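Local atomic coordinates of endoglucanase E-5 (Thermobifida fusca, PDB entry 2CKS), a protein that hydrolyses internal beta-1,4-glucosidic linkages in cellulose, lichenin and cereal beta-D-glucans as a family 5 glycoside hydrolase, here represented by its catalytic domain. Residues 247-252 with 297-302; 232-237 with 241-246. One frame throughout, in Å; residues are numbered along the deposited sequence. Where two conformers were deposited one is given.

Contact 1: 247-252 with 297-302; sequences MADRYI and GQWVRS
The indole of W299 meets the carboxylate of D249 edge-on: OD1 lies almost in the ring plane, and the two flat groups are only 18° apart. Water 1 sits at the same edge, while the ring of F245 stacks with the indole. A248 and I252 approach more obliquely, with A248 CB 3.7 Å from W299 CZ2 and I252 CG1 3.6 Å from W299 CH2. The polar edge is held by W299 NE1, which gives its hydrogen to D249 OD1 at 3.0 Å on the syn side of the carboxylate; the bond is bent, 145° at the hydrogen. D249 OD2 accepts from water 1, which makes only a weak second link back to W299 NE1. K303 forms a salt bridge to OD1, so OD1 is shared between a neutral N-H and a charged ammonium group. With CG anti to the backbone N, the indole spans the distance between two helical segments whose axes come no closer than 12.7 Å and run 22° from parallel. These are segments of helices 245-258 and 295-304, neighbours in the outer layer of the TIM barrel, and both pack on strand 262-265, where I252 and V300 each touch W262.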
loop_
_atom_site.group_PDB
_atom_site.type_symbol
_atom_site.label_atom_id
_atom_site.label_comp_id
_atom_site.label_asym_id
_atom_site.label_seq_id
_atom_site.Cartn_x
_atom_site.Cartn_y
_atom_site.Cartn_z
ATOM N N MET A 247 -18.751 -3.563 9.206
ATOM C CA MET A 247 -17.714 -4.569 9.018
ATOM C C MET A 247 -16.347 -3.898 8.961
ATOM O O MET A 247 -15.380 -4.370 9.561
ATOM C CB MET A 247 -17.956 -5.368 7.736
ATOM C CG MET A 247 -16.983 -6.516 7.546
ATOM S SD MET A 247 -17.293 -7.879 8.697
ATOM C CE MET A 247 -15.648 -8.300 9.103
ATOM N N ALA A 248 -16.272 -2.786 8.235
ATOM C CA ALA A 248 -15.021 -2.059 8.084
ATOM C C ALA A 248 -14.476 -1.624 9.439
ATOM O O ALA A 248 -13.276 -1.702 9.675
ATOM C CB ALA A 248 -15.217 -0.854 7.181
ATOM N N ASP A 249 -15.359 -1.189 10.333
ATOM C CA ASP A 249 -14.951 -0.760 11.672
ATOM C C ASP A 249 -14.363 -1.931 12.481
ATOM O O ASP A 249 -13.495 -1.727 13.323
ATOM C CB ASP A 249 -16.143 -0.160 12.440
ATOM C CG ASP A 249 -16.501 1.251 11.996
ATOM O OD1 ASP A 249 -15.703 1.906 11.287
ATOM O OD2 ASP A 249 -17.581 1.795 12.323
ATOM N N ARG A 250 -14.837 -3.152 12.239
ATOM C CA ARG A 250 -14.248 -4.325 12.878
ATOM C C ARG A 250 -12.803 -4.513 12.439
ATOM O O ARG A 250 -11.941 -4.790 13.260
ATOM C CB ARG A 250 -15.066 -5.587 12.594
ATOM C CG ARG A 250 -16.472 -5.530 13.163
ATOM C CD ARG A 250 -17.342 -6.684 12.754
ATOM N NE ARG A 250 -16.802 -7.956 13.229
ATOM C CZ ARG A 250 -17.223 -9.146 12.826
ATOM N NH1 ARG A 250 -18.207 -9.260 11.935
ATOM N NH2 ARG A 250 -16.659 -10.236 13.323
ATOM N N TYR A 251 -12.542 -4.345 11.148
ATOM C CA TYR A 251 -11.175 -4.386 10.635
ATOM C C TYR A 251 -10.329 -3.258 11.236
ATOM O O TYR A 251 -9.183 -3.470 11.626
ATOM C CB TYR A 251 -11.168 -4.254 9.112
ATOM C CG TYR A 251 -11.518 -5.498 8.336
ATOM C CD1 TYR A 251 -10.558 -6.470 8.069
ATOM C CD2 TYR A 251 -12.795 -5.684 7.826
ATOM C CE1 TYR A 251 -10.858 -7.591 7.322
ATOM C CE2 TYR A 251 -13.109 -6.812 7.079
ATOM C CZ TYR A 251 -12.136 -7.766 6.839
ATOM O OH TYR A 251 -12.439 -8.878 6.091
ATOM N N ILE A 252 -10.891 -2.054 11.305
ATOM C CA ILE A 252 -10.166 -0.906 11.845
ATOM C C ILE A 252 -9.791 -1.135 13.298
ATOM O O ILE A 252 -8.679 -0.827 13.707
ATOM C CB ILE A 252 -10.991 0.396 11.693
ATOM C CG1 ILE A 252 -11.047 0.803 10.219
ATOM C CG2 ILE A 252 -10.423 1.522 12.558
ATOM C CD1 ILE A 252 -9.787 1.471 9.709
ATOM N N GLY A 297 -14.974 8.483 1.840
ATOM C CA GLY A 297 -14.017 9.553 2.055
ATOM C C GLY A 297 -14.163 10.227 3.406
ATOM O O GLY A 297 -13.184 10.440 4.108
ATOM N N GLN A 298 -15.388 10.568 3.782
ATOM C CA GLN A 298 -15.622 11.182 5.083
ATOM C C GLN A 298 -15.263 10.200 6.198
ATOM O O GLN A 298 -14.692 10.595 7.206
ATOM C CB GLN A 298 -17.061 11.671 5.247
ATOM C CG GLN A 298 -17.265 12.505 6.528
ATOM C CD GLN A 298 -16.227 13.627 6.709
ATOM O OE1 GLN A 298 -16.248 14.625 5.982
ATOM N NE2 GLN A 298 -15.304 13.449 7.668
ATOM N N TRP A 299 -15.581 8.926 5.985
ATOM C CA TRP A 299 -15.324 7.877 6.961
ATOM C C TRP A 299 -13.832 7.746 7.211
ATOM O O TRP A 299 -13.399 7.763 8.353
ATOM C CB TRP A 299 -15.925 6.554 6.479
ATOM C CG TRP A 299 -15.655 5.380 7.336
ATOM C CD1 TRP A 299 -16.389 4.961 8.400
ATOM C CD2 TRP A 299 -14.587 4.447 7.190
ATOM N NE1 TRP A 299 -15.839 3.821 8.939
ATOM C CE2 TRP A 299 -14.734 3.479 8.205
ATOM C CE3 TRP A 299 -13.524 4.318 6.293
ATOM C CZ2 TRP A 299 -13.851 2.411 8.354
ATOM C CZ3 TRP A 299 -12.647 3.252 6.444
ATOM C CH2 TRP A 299 -12.815 2.321 7.469
ATOM N N VAL A 300 -13.034 7.651 6.152
ATOM C CA VAL A 300 -11.596 7.459 6.347
ATOM C C VAL A 300 -10.897 8.713 6.876
ATOM O O VAL A 300 -9.977 8.616 7.690
ATOM C CB VAL A 300 -10.879 6.892 5.084
ATOM C CG1 VAL A 300 -10.735 7.942 3.984
ATOM C CG2 VAL A 300 -9.526 6.354 5.444
ATOM N N ARG A 301 -11.336 9.881 6.421
ATOM C CA ARG A 301 -10.764 11.136 6.888
ATOM C C ARG A 301 -10.975 11.257 8.390
ATOM O O ARG A 301 -10.076 11.671 9.113
ATOM C CB ARG A 301 -11.393 12.323 6.154
ATOM C CG ARG A 301 -10.753 13.664 6.463
ATOM C CD ARG A 301 -11.249 14.779 5.559
ATOM N NE ARG A 301 -10.824 16.101 6.015
ATOM C CZ ARG A 301 -11.371 16.781 7.025
ATOM N NH1 ARG A 301 -12.384 16.279 7.725
ATOM N NH2 ARG A 301 -10.892 17.984 7.336
ATOM N N SER A 302 -12.154 10.857 8.853
ATOM C CA SER A 302 -12.471 10.904 10.274
ATOM C C SER A 302 -11.604 9.933 11.070
ATOM O O SER A 302 -11.156 10.272 12.158
ATOM C CB SER A 302 -13.950 10.629 10.495
ATOM O OG SER A 302 -14.692 11.761 10.082
HETATM O O HOH W 1 -18.384 3.874 11.042
#

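Contact 2: 232-237 with 241-246; sequences FGTETY and GANDFQ
Two hydrogen bonds tie T234 to the chain that leads into the next helix. The backbone bond, D244 N to T234 O, is 2.9 Å long and nearly straight at 176°. The side-chain bond is shorter: T234 OG1 donates to N243 OD1 at 2.6 Å, coming from above the amide's carbonyl plane instead of along a lone pair. A valine in place of T234 would probably leave N243 OD1 without its hydroxyl donor and its amide freer to turn. T234 OG1 stands between its own backbone N and carbonyl carbon (chi1 56°), which brings the hydroxyl to N243 while CG2 turns to the packing with F245. Weaker CA-H...O contacts support the pairing, from E235 CA to A242 O and from N243 CA to T234 O, each at 3.5 Å. A further carbon-to-carbonyl contact puts E235 CB 3.6 Å from G241 O. G241 has a positive phi (95°), a backbone shape that suits glycine, and a side chain there would also crowd T236 CG2.

The apolar contacts gather round F245. Its CE2 lies 3.8 Å from T234 CB and 3.9 Å from T234 CG2, and N243 CB rests over one ring face, toward the rim.

Of the two carboxylates, D244 sits at the N-cap of helix 245-258: OD1 takes the M247 N-H and OD2 forms a salt bridge with R211. E235 lies alongside N243 and makes a weak hydrogen bond to S273. The contact thus folds the loop that leaves strand 227-233 back upon the start of its helix, at the C-terminal, catalytic end of the barrel. That strand carries E231, the probable nucleophile, about 9 Å from E235 between side chains, and S296 and W299 of helix 295-304 pack against T234.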
loop_
_atom_site.group_PDB
_atom_site.type_symbol
_atom_site.label_atom_id
_atom_site.label_comp_id
_atom_site.label_asym_id
_atom_site.label_seq_id
_atom_site.Cartn_x
_atom_site.Cartn_y
_atom_site.Cartn_z
ATOM N N PHE A 232 -7.194 -1.398 1.024
ATOM C CA PHE A 232 -8.504 -1.883 1.456
ATOM C C PHE A 232 -9.604 -0.915 1.101
ATOM O O PHE A 232 -9.367 0.262 0.847
ATOM C CB PHE A 232 -8.548 -2.182 2.963
ATOM C CG PHE A 232 -8.737 -0.963 3.826
ATOM C CD1 PHE A 232 -7.667 -0.169 4.158
ATOM C CD2 PHE A 232 -9.991 -0.620 4.310
ATOM C CE1 PHE A 232 -7.822 0.940 4.949
ATOM C CE2 PHE A 232 -10.158 0.520 5.105
ATOM C CZ PHE A 232 -9.059 1.298 5.423
ATOM N N GLY A 233 -10.818 -1.439 1.085
ATOM C CA GLY A 233 -12.000 -0.647 0.842
ATOM C C GLY A 233 -13.097 -1.021 1.812
ATOM O O GLY A 233 -13.055 -2.069 2.464
ATOM N N THR A 234 -14.101 -0.155 1.881
ATOM C CA THR A 234 -15.276 -0.397 2.708
ATOM C C THR A 234 -16.428 -0.955 1.887
ATOM O O THR A 234 -17.455 -1.316 2.453
ATOM C CB THR A 234 -15.722 0.901 3.422
ATOM O OG1 THR A 234 -15.960 1.940 2.466
ATOM C CG2 THR A 234 -14.631 1.449 4.318
ATOM N N GLU A 235 -16.258 -1.055 0.572
ATOM C CA GLU A 235 -17.332 -1.516 -0.312
ATOM C C GLU A 235 -17.022 -2.924 -0.821
ATOM O O GLU A 235 -16.343 -3.680 -0.137
ATOM C CB GLU A 235 -17.594 -0.498 -1.434
ATOM C CG GLU A 235 -16.446 -0.278 -2.395
ATOM C CD GLU A 235 -15.357 0.578 -1.796
ATOM O OE1 GLU A 235 -14.216 0.087 -1.674
ATOM O OE2 GLU A 235 -15.665 1.728 -1.410
ATOM N N THR A 236 -17.556 -3.310 -1.972
ATOM C CA THR A 236 -17.332 -4.664 -2.485
ATOM C C THR A 236 -15.958 -4.764 -3.130
ATOM O O THR A 236 -15.269 -3.764 -3.292
ATOM C CB THR A 236 -18.417 -5.079 -3.517
ATOM O OG1 THR A 236 -18.188 -4.410 -4.763
ATOM C CG2 THR A 236 -19.814 -4.639 -3.081
ATOM N N TYR A 237 -15.589 -5.985 -3.512
ATOM C CA TYR A 237 -14.272 -6.293 -4.073
ATOM C C TYR A 237 -13.919 -5.580 -5.385
ATOM O O TYR A 237 -12.756 -5.569 -5.772
ATOM C CB TYR A 237 -14.124 -7.809 -4.269
ATOM C CG TYR A 237 -14.994 -8.372 -5.370
ATOM C CD1 TYR A 237 -14.521 -8.469 -6.674
ATOM C CD2 TYR A 237 -16.290 -8.803 -5.113
ATOM C CE1 TYR A 237 -15.318 -8.980 -7.693
ATOM C CE2 TYR A 237 -17.099 -9.319 -6.132
ATOM C CZ TYR A 237 -16.603 -9.403 -7.416
ATOM N N GLY A 241 -19.875 -0.055 -5.180
ATOM C CA GLY A 241 -21.029 -0.596 -4.484
ATOM C C GLY A 241 -21.232 0.020 -3.116
ATOM O O GLY A 241 -20.551 0.983 -2.730
ATOM N N ALA A 242 -22.183 -0.544 -2.374
ATOM C CA ALA A 242 -22.562 -0.026 -1.070
ATOM C C ALA A 242 -21.471 -0.283 -0.049
ATOM O O ALA A 242 -20.795 -1.316 -0.080
ATOM C CB ALA A 242 -23.861 -0.658 -0.594
ATOM N N ASN A 243 -21.327 0.668 0.855
ATOM C CA ASN A 243 -20.397 0.560 1.962
ATOM C C ASN A 243 -20.935 -0.307 3.085
ATOM O O ASN A 243 -22.140 -0.294 3.385
ATOM C CB ASN A 243 -20.082 1.945 2.503
ATOM C CG ASN A 243 -19.258 2.756 1.538
ATOM O OD1 ASN A 243 -18.169 2.342 1.146
ATOM N ND2 ASN A 243 -19.783 3.896 1.122
ATOM N N ASP A 244 -20.045 -1.068 3.705
ATOM C CA ASP A 244 -20.360 -1.723 4.961
ATOM C C ASP A 244 -19.419 -1.208 6.025
ATOM O O ASP A 244 -18.386 -1.811 6.291
ATOM C CB ASP A 244 -20.258 -3.237 4.833
ATOM C CG ASP A 244 -20.840 -3.960 6.040
ATOM O OD1 ASP A 244 -20.942 -3.359 7.126
ATOM O OD2 ASP A 244 -21.227 -5.136 5.983
ATOM N N PHE A 245 -19.773 -0.079 6.631
ATOM C CA PHE A 245 -18.908 0.549 7.612
ATOM C C PHE A 245 -18.876 -0.233 8.920
ATOM O O PHE A 245 -17.910 -0.139 9.661
ATOM C CB PHE A 245 -19.308 2.011 7.849
ATOM C CG PHE A 245 -19.116 2.901 6.648
ATOM C CD1 PHE A 245 -20.164 3.660 6.150
ATOM C CD2 PHE A 245 -17.879 2.993 6.025
ATOM C CE1 PHE A 245 -19.986 4.481 5.048
ATOM C CE2 PHE A 245 -17.694 3.814 4.931
ATOM C CZ PHE A 245 -18.747 4.564 4.444
ATOM N N GLN A 246 -19.930 -0.991 9.213
ATOM C CA GLN A 246 -19.932 -1.809 10.414
ATOM C C GLN A 246 -18.831 -2.863 10.330
ATOM O O GLN A 246 -18.052 -3.022 11.255
ATOM C CB GLN A 246 -21.302 -2.464 10.632
ATOM C CG GLN A 246 -21.448 -3.160 11.973
ATOM C CD GLN A 246 -21.322 -2.211 13.168
ATOM O OE1 GLN A 246 -21.443 -0.991 13.028
ATOM N NE2 GLN A 246 -21.079 -2.776 14.339
#

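How the contacts relate
Both contacts use helix 245-258 and both are only partly buried, yet they work at different levels of the barrel wall. Contact 2 binds the N-cap and the first residue of the helix to the loop from its own strand, near the catalytic end, and relies on one backbone and one short side-chain hydrogen bond. Contact 1, one turn further on, joins the same helix to 295-304 through one large ring, mixing apolar packing with a single hydrogen bond. They meet at T234, F245 and W299: W299 CZ3 lies 3.4 Å from T234 CG2, and A248 also touches that methyl, so the indole bridging two helices also closes over the loop.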